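Local structure of intimin adherence protein (Escherichia coli O157:H7, 3NCX) at residues A[108-112]-A[113-117]. The protein probably mediates intimate attachment of the bacterium to host cells by binding the translocated receptor Tir through its C-terminal lectin-like domain. The protein carries 1 engineered substitution. Residues are numbered along the deposited sequence; the frame is centred on the assembly and turned at random.
Sequences DAMSI and CKNLL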
# COMPACT_ATOMS: atom_id res chain seq x y z
N ASP A 108 -18.92 -15.83 1.44
CA ASP A 108 -17.64 -16.38 1.88
C ASP A 108 -16.62 -15.27 2.12
O ASP A 108 -15.86 -15.32 3.09
CB ASP A 108 -17.11 -17.37 0.84
CG ASP A 108 -15.79 -18.00 1.26
OD1 ASP A 108 -15.54 -18.11 2.48
OD2 ASP A 108 -15.00 -18.37 0.37
N ALA A 109 -16.60 -14.28 1.24
CA ALA A 109 -15.70 -13.14 1.39
C ALA A 109 -15.96 -12.45 2.72
O ALA A 109 -15.03 -11.96 3.37
CB ALA A 109 -15.88 -12.17 0.24
N MET A 110 -17.22 -12.41 3.12
CA MET A 110 -17.62 -11.79 4.38
C MET A 110 -16.95 -12.49 5.56
O MET A 110 -16.34 -11.84 6.41
CB MET A 110 -19.14 -11.82 4.53
CG MET A 110 -19.67 -10.87 5.59
SD MET A 110 -21.45 -11.05 5.84
CE MET A 110 -21.52 -12.73 6.46
N SER A 111 -17.07 -13.81 5.61
CA SER A 111 -16.48 -14.58 6.70
C SER A 111 -14.95 -14.53 6.65
O SER A 111 -14.29 -14.41 7.69
CB SER A 111 -16.96 -16.03 6.68
OG SER A 111 -16.52 -16.70 5.52
N ILE A 112 -14.40 -14.63 5.45
CA ILE A 112 -12.95 -14.53 5.27
C ILE A 112 -12.42 -13.24 5.87
O ILE A 112 -11.44 -13.24 6.61
CB ILE A 112 -12.57 -14.60 3.78
CG1 ILE A 112 -12.83 -16.00 3.23
CG2 ILE A 112 -11.11 -14.21 3.60
CD1 ILE A 112 -12.51 -16.13 1.76
N CYS A 113 -13.07 -12.13 5.54
CA CYS A 113 -12.65 -10.83 6.04
C CYS A 113 -13.30 -10.51 7.38
O CYS A 113 -13.33 -9.36 7.80
CB CYS A 113 -12.98 -9.73 5.02
SG CYS A 113 -12.03 -9.82 3.49
N LYS A 114 -13.81 -11.54 8.04
CA LYS A 114 -14.47 -11.37 9.33
C LYS A 114 -15.37 -10.14 9.33
O LYS A 114 -15.31 -9.31 10.25
CB LYS A 114 -13.43 -11.27 10.46
CG LYS A 114 -12.68 -12.57 10.72
CD LYS A 114 -11.83 -12.47 11.98
CE LYS A 114 -11.17 -13.81 12.30
NZ LYS A 114 -10.39 -13.76 13.57
N ASN A 115 -16.18 -10.02 8.29
CA ASN A 115 -17.12 -8.91 8.15
C ASN A 115 -16.45 -7.55 8.17
O ASN A 115 -16.93 -6.61 8.81
CB ASN A 115 -18.21 -8.99 9.22
CG ASN A 115 -19.08 -10.23 9.07
OD1 ASN A 115 -20.20 -10.15 8.56
ND2 ASN A 115 -18.57 -11.37 9.51
N LEU A 116 -15.33 -7.44 7.46
CA LEU A 116 -14.61 -6.17 7.34
C LEU A 116 -14.43 -5.77 5.88
O LEU A 116 -13.43 -5.15 5.52
CB LEU A 116 -13.26 -6.23 8.05
CG LEU A 116 -13.30 -6.32 9.57
CD1 LEU A 116 -11.90 -6.21 10.15
CD2 LEU A 116 -14.21 -5.24 10.14
N LEU A 117 -15.41 -6.12 5.05
CA LEU A 117 -15.41 -5.70 3.65
C LEU A 117 -15.53 -4.19 3.58
O LEU A 117 -16.11 -3.56 4.46
CB LEU A 117 -16.57 -6.36 2.91
CG LEU A 117 -16.60 -7.89 2.89
CD1 LEU A 117 -17.88 -8.38 2.23
CD2 LEU A 117 -15.38 -8.45 2.18
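Asn115 N reaches back to Met110 O at 2.6 Å, with the N-H pointing almost straight at the oxygen (172°). One residue earlier, Lys114 N bonds to Ser111 O at 2.9 Å, approaching from above the carbonyl plane rather than along a lone pair. These 6→1 and 5→2 bonds, with Lys114 at positive phi (42°), make a Schellman motif that ends helix 106-112. Just before the turn, the last ordinary helical bond runs from Cys113 N to Ala109 O, 2.9 Å long. Within the helix, Ser111 has its hydroxyl folded back beside the backbone (chi1 65°), and OG donates to Asp108 O, which also accepts from Ile112 N.

Beyond the turn the chain doubles back, and Leu117 lays its two methyls against the helix. CD2 lies 4.2 Å from Ala109 CB, while CD1 packs 4.0 Å from Met110 CA. On the more open side, the Met110 and Asn115 side chains cross at a slant. Ile112 turns instead to Asp101 and Lys102 of strand 97-103.

Cys113, buried at the turn, is joined by a disulfide to Cys187 on strand 184-188, and Leu116 has a backbone bond to Val188 there. Backbone bonds thus close the helix end within the lectin-like domain, Leu117 packs along the flank of the last turn, and a covalent link ties the turn to the C-terminal strand.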